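Local coordinates for female germline-specific tumor suppressor gld-1 (Caenorhabditis elegans, PDB 3K6T), which binds the 5'-UACUCAU-3' consensus in target mRNAs as a homodimeric STAR-family protein and represses translation of the Notch receptor homologue glp-1 in the embryo, at the interface of chains A and B. Numbering follows the deposited sequence. Chains: chain A/B, Female germline-specific tumor suppressor gld-1.

Contact 1: the interface of chains A and B. Residues chain A 9, 12-13, 16, 37; chain B 29-30, 32-33.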
loop_
_atom_site.group_PDB
_atom_site.type_symbol
_atom_site.label_atom_id
_atom_site.label_comp_id
_atom_site.label_asym_id
_atom_site.label_seq_id
_atom_site.Cartn_x
_atom_site.Cartn_y
_atom_site.Cartn_z
ATOM N N TYR A 9 -9.671 -9.875 -3.481
ATOM C CA TYR A 9 -8.708 -8.937 -2.906
ATOM C C TYR A 9 -8.615 -7.655 -3.737
ATOM O O TYR A 9 -8.626 -6.547 -3.192
ATOM C CB TYR A 9 -7.340 -9.602 -2.803
ATOM C CG TYR A 9 -6.248 -8.743 -2.206
ATOM C CD1 TYR A 9 -6.431 -8.088 -0.993
ATOM C CD2 TYR A 9 -5.013 -8.620 -2.841
ATOM C CE1 TYR A 9 -5.423 -7.315 -0.445
ATOM C CE2 TYR A 9 -4.003 -7.858 -2.302
ATOM C CZ TYR A 9 -4.209 -7.200 -1.109
ATOM O OH TYR A 9 -3.192 -6.447 -0.572
ATOM N N ASP A 12 -11.545 -5.517 -3.147
ATOM C CA ASP A 12 -11.431 -4.815 -1.870
ATOM C C ASP A 12 -10.528 -3.587 -1.991
ATOM O O ASP A 12 -10.852 -2.517 -1.478
ATOM C CB ASP A 12 -10.913 -5.751 -0.772
ATOM C CG ASP A 12 -11.968 -6.748 -0.305
ATOM O OD1 ASP A 12 -13.172 -6.482 -0.511
ATOM O OD2 ASP A 12 -11.595 -7.794 0.270
ATOM N N LEU A 13 -9.401 -3.739 -2.679
ATOM C CA LEU A 13 -8.464 -2.624 -2.841
ATOM C C LEU A 13 -9.109 -1.494 -3.622
ATOM O O LEU A 13 -8.994 -0.319 -3.266
ATOM C CB LEU A 13 -7.195 -3.079 -3.567
ATOM C CG LEU A 13 -6.359 -4.177 -2.913
ATOM C CD1 LEU A 13 -5.264 -4.597 -3.880
ATOM C CD2 LEU A 13 -5.766 -3.718 -1.583
ATOM N N GLU A 16 -11.494 0.375 -1.577
ATOM C CA GLU A 16 -10.798 1.258 -0.632
ATOM C C GLU A 16 -10.279 2.500 -1.352
ATOM O O GLU A 16 -10.317 3.603 -0.807
ATOM C CB GLU A 16 -9.662 0.521 0.097
ATOM C CG GLU A 16 -10.170 -0.516 1.102
ATOM C CD GLU A 16 -9.088 -1.077 2.008
ATOM O OE1 GLU A 16 -8.037 -0.420 2.182
ATOM O OE2 GLU A 16 -9.301 -2.179 2.558
ATOM N N GLU A 37 -0.100 -1.555 -5.067
ATOM C CA GLU A 37 -0.619 -2.888 -4.717
ATOM C C GLU A 37 -1.661 -3.357 -5.740
ATOM O O GLU A 37 -1.711 -4.526 -6.104
ATOM C CB GLU A 37 -1.204 -2.896 -3.288
ATOM C CG GLU A 37 -1.752 -4.241 -2.810
ATOM C CD GLU A 37 -0.659 -5.293 -2.577
ATOM O OE1 GLU A 37 0.502 -5.080 -2.996
ATOM O OE2 GLU A 37 -0.963 -6.336 -1.963
ATOM N N ASN B 29 -7.261 -2.995 4.344
ATOM C CA ASN B 29 -6.144 -3.424 3.505
ATOM C C ASN B 29 -5.078 -2.327 3.394
ATOM O O ASN B 29 -3.876 -2.583 3.499
ATOM C CB ASN B 29 -6.630 -3.858 2.128
ATOM C CG ASN B 29 -7.326 -5.199 2.160
ATOM O OD1 ASN B 29 -6.727 -6.207 2.524
ATOM N ND2 ASN B 29 -8.602 -5.218 1.788
ATOM N N VAL B 30 -5.540 -1.101 3.184
ATOM C CA VAL B 30 -4.668 0.056 3.128
ATOM C C VAL B 30 -3.834 0.186 4.403
ATOM O O VAL B 30 -2.649 0.503 4.342
ATOM C CB VAL B 30 -5.485 1.343 2.869
ATOM C CG1 VAL B 30 -4.949 2.495 3.676
ATOM C CG2 VAL B 30 -5.490 1.674 1.385
ATOM N N ARG B 32 -2.855 -2.181 6.436
ATOM C CA ARG B 32 -1.828 -3.222 6.441
ATOM C C ARG B 32 -0.646 -2.845 5.545
ATOM O O ARG B 32 0.508 -3.041 5.923
ATOM C CB ARG B 32 -2.425 -4.565 6.007
ATOM C CG ARG B 32 -1.445 -5.737 6.037
ATOM C CD ARG B 32 -2.107 -6.990 5.502
ATOM N NE ARG B 32 -2.966 -6.653 4.373
ATOM C CZ ARG B 32 -2.540 -6.512 3.122
ATOM N NH1 ARG B 32 -1.257 -6.699 2.823
ATOM N NH2 ARG B 32 -3.398 -6.181 2.172
ATOM N N LEU B 33 -0.945 -2.326 4.354
ATOM C CA LEU B 33 0.081 -1.880 3.411
ATOM C C LEU B 33 0.921 -0.757 4.004
ATOM O O LEU B 33 2.139 -0.713 3.837
ATOM C CB LEU B 33 -0.553 -1.403 2.100
ATOM C CG LEU B 33 -1.307 -2.430 1.239
ATOM C CD1 LEU B 33 -2.044 -1.725 0.098
ATOM C CD2 LEU B 33 -0.367 -3.494 0.691
HETATM O O HOH W 1 0.329 -7.368 0.433
#

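Contact 2: the interface of chains A and B. Residues chain A 29-30, 32-33; chain B 9, 12-13, 16, 34.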
loop_
_atom_site.group_PDB
_atom_site.type_symbol
_atom_site.label_atom_id
_atom_site.label_comp_id
_atom_site.label_asym_id
_atom_site.label_seq_id
_atom_site.Cartn_x
_atom_site.Cartn_y
_atom_site.Cartn_z
ATOM N N ASN A 29 0.748 9.329 0.400
ATOM C CA ASN A 29 1.538 8.104 0.439
ATOM C C ASN A 29 0.673 6.851 0.451
ATOM O O ASN A 29 0.994 5.857 -0.201
ATOM C CB ASN A 29 2.512 8.117 1.619
ATOM C CG ASN A 29 3.655 9.085 1.393
ATOM O OD1 ASN A 29 4.456 8.905 0.478
ATOM N ND2 ASN A 29 3.714 10.131 2.198
ATOM N N VAL A 30 -0.424 6.905 1.196
ATOM C CA VAL A 30 -1.385 5.817 1.183
ATOM C C VAL A 30 -1.894 5.574 -0.240
ATOM O O VAL A 30 -1.976 4.428 -0.695
ATOM C CB VAL A 30 -2.566 6.087 2.140
ATOM C CG1 VAL A 30 -3.740 5.205 1.789
ATOM C CG2 VAL A 30 -2.137 5.862 3.582
ATOM N N ARG A 32 -0.429 6.210 -3.121
ATOM C CA ARG A 32 0.638 5.598 -3.916
ATOM C C ARG A 32 0.828 4.114 -3.578
ATOM O O ARG A 32 0.948 3.276 -4.475
ATOM C CB ARG A 32 1.961 6.348 -3.712
ATOM C CG ARG A 32 3.133 5.769 -4.477
ATOM C CD ARG A 32 4.347 6.666 -4.328
ATOM N NE ARG A 32 4.559 7.005 -2.926
ATOM C CZ ARG A 32 5.183 6.219 -2.058
ATOM N NH1 ARG A 32 5.679 5.055 -2.456
ATOM N NH2 ARG A 32 5.323 6.600 -0.794
ATOM N N LEU A 33 0.872 3.797 -2.283
ATOM C CA LEU A 33 1.044 2.417 -1.836
ATOM C C LEU A 33 -0.103 1.546 -2.347
ATOM O O LEU A 33 0.100 0.414 -2.784
ATOM C CB LEU A 33 1.135 2.351 -0.306
ATOM C CG LEU A 33 2.363 3.044 0.307
ATOM C CD1 LEU A 33 2.274 3.134 1.834
ATOM C CD2 LEU A 33 3.642 2.338 -0.137
ATOM N N TYR B 9 9.966 10.844 5.826
ATOM C CA TYR B 9 9.041 9.928 5.181
ATOM C C TYR B 9 8.330 9.088 6.242
ATOM O O TYR B 9 7.106 8.991 6.256
ATOM C CB TYR B 9 9.800 9.054 4.180
ATOM C CG TYR B 9 8.957 8.049 3.420
ATOM C CD1 TYR B 9 7.790 8.429 2.765
ATOM C CD2 TYR B 9 9.358 6.725 3.326
ATOM C CE1 TYR B 9 7.030 7.500 2.056
ATOM C CE2 TYR B 9 8.614 5.796 2.623
ATOM C CZ TYR B 9 7.454 6.186 1.992
ATOM O OH TYR B 9 6.734 5.245 1.294
ATOM N N ASP B 12 5.691 11.123 7.948
ATOM C CA ASP B 12 4.512 11.311 7.103
ATOM C C ASP B 12 3.629 10.068 7.119
ATOM O O ASP B 12 2.410 10.169 7.238
ATOM C CB ASP B 12 4.928 11.655 5.667
ATOM C CG ASP B 12 5.649 12.996 5.567
ATOM O OD1 ASP B 12 5.558 13.802 6.518
ATOM O OD2 ASP B 12 6.307 13.249 4.534
ATOM N N LEU B 13 4.252 8.896 7.001
ATOM C CA LEU B 13 3.521 7.628 7.009
ATOM C C LEU B 13 2.793 7.400 8.330
ATOM O O LEU B 13 1.622 7.020 8.351
ATOM C CB LEU B 13 4.476 6.460 6.761
ATOM C CG LEU B 13 5.209 6.408 5.422
ATOM C CD1 LEU B 13 6.199 5.266 5.443
ATOM C CD2 LEU B 13 4.206 6.236 4.292
ATOM N N GLU B 16 -0.206 9.684 8.437
ATOM C CA GLU B 16 -1.334 9.194 7.640
ATOM C C GLU B 16 -2.028 8.009 8.310
ATOM O O GLU B 16 -3.244 7.864 8.233
ATOM C CB GLU B 16 -0.891 8.826 6.214
ATOM C CG GLU B 16 -0.346 10.002 5.394
ATOM C CD GLU B 16 -0.202 9.671 3.913
ATOM O OE1 GLU B 16 -0.855 8.710 3.442
ATOM O OE2 GLU B 16 0.550 10.378 3.215
ATOM N N LEU B 34 0.251 0.159 4.690
ATOM C CA LEU B 34 0.918 1.250 5.374
ATOM C C LEU B 34 1.795 0.712 6.508
ATOM O O LEU B 34 2.922 1.153 6.683
ATOM C CB LEU B 34 -0.124 2.224 5.914
ATOM C CG LEU B 34 0.370 3.533 6.514
ATOM C CD1 LEU B 34 1.264 4.269 5.533
ATOM C CD2 LEU B 34 -0.831 4.381 6.892
#

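Contact 1: the interface of chains A and B
The phenol oxygen OH of A:Tyr9 is gripped from both chains in this part of the Qua1 homodimerisation domain, the helix-turn-helix hairpin of STAR proteins. B:Arg32 donates to it across the interface, NH2 of B:Arg32 to OH of A:Tyr9 2.8 Å, with the oxygen close to the guanidinium plane. The hydroxyl in turn donates to the carboxylate of its own chain, OH of A:Tyr9 to OE2 of A:Glu37 2.6 Å, using the anti lone pair of that oxygen. The side chains of A:Tyr9 and B:Arg32 approach from opposite directions, and the guanidinium turns its edge to the hydroxyl, its plane 51° from that of the ring. A:Tyr9 reaches this position with CG anti to its backbone N (chi1 -179°), which throws the ring off helix 7-20 towards helix 28-45 of chain B. One ring face rests on CD1 of A:Leu13, while the amide oxygen OD1 of B:Asn29 lies at the ring edge, 3.4 Å from CE1 of A:Tyr9. A phenylalanine in place of A:Tyr9 would probably leave B:Arg32 without its cross-chain acceptor and A:Glu37 without the hydroxyl that holds its carboxylate. Water 1 makes a second connection between A:Glu37 OE2 and B:Arg32 NH1; opposite charges 4.8 Å apart (A:Glu37 OE2 to B:Arg32 NH2) may add a mild attraction.

At the start of helix 28-45, A:Glu16 caps two backbone amides with one carboxylate. OE1 of A:Glu16 accepts from N of B:Val30 at 2.8 Å and its OE2 from N of B:Asn29 at 2.8 Å, both through syn lone pairs. The extended chain of A:Glu16 sets both oxygens before the helix end, whose dipole would be expected to stabilise the negative charge. The side-chain amide of B:Asn29 adds a weak bond to OE2.

Apolar contact completes the patch: B:Leu33 lays both methyls against the bent chain of A:Glu37, CD1 to CB 3.7 Å, and A:Leu13 CD2 touches CB of B:Asn29.

Contact 2: the interface of chains A and B
Two hydrogen bonds from backbone amides join the carboxylate of B:Glu16 to the first turn of helix 28-49 of chain A, in the second of two symmetry-related patches of the Qua1 homodimer interface, formed by helix-turn-helix protomers. N of A:Val30 gives to OE1 of B:Glu16 at 2.9 Å, meeting it on the syn side but somewhat out of the carboxylate plane. N of A:Asn29 gives to OE2 of B:Glu16 at 3.0 Å, again on the syn side. The carboxylate therefore caps the N-terminal end of the helix from the other chain, and the helix end probably favours its negative form. ND2 of A:Asn29 approaches the same OE2 only weakly.

Among side chains, A:Arg32 uses one nitrogen twice. NH2 of A:Arg32 donates to the phenol OH of B:Tyr9 at 2.9 Å, nearly straight at 167°, and to the amide oxygen OD1 of A:Asn29 at 2.8 Å. Both acceptors lie in the guanidinium plane, a combination that limits rotation of the group. The arginine chain, bent at CG-CD (chi3 49°), folds its head back to the asparagine of its own helix. That amide in turn presents OD1 at the edge of the B:Tyr9 ring, the two planes 71° apart.

Apolar contacts accompany these bonds. CD2 of B:Leu13 presses on CB of A:Asn29 at 3.7 Å, while CD1 of the same leucine sits over a face of the B:Tyr9 ring. On the second helix of chain B, B:Leu34 splits its methyls between two residues: CD2 meets CG2 of A:Val30 at 3.9 Å, and CD1 meets CD1 of A:Leu33 at 4.0 Å, both side chains crossed at about a right angle.

Contact 1 and contact 2 are twins with the chains exchanged, and the centres of their C-alpha atoms lie about 13 Å apart. Each pairs helix 7-20 of one protomer with the start of the second helix of the other, so residues 9, 12, 13 and 16 serve on one side and 29, 30, 32 and 33 on the other. Both chains thus give and receive the same cap and tyrosine-arginine bond. The second helices also bring A:Glu37 into contact 1 and B:Leu34 into contact 2. This reciprocity ties the two hairpins into the homodimer that the full-length RNA-binding protein forms.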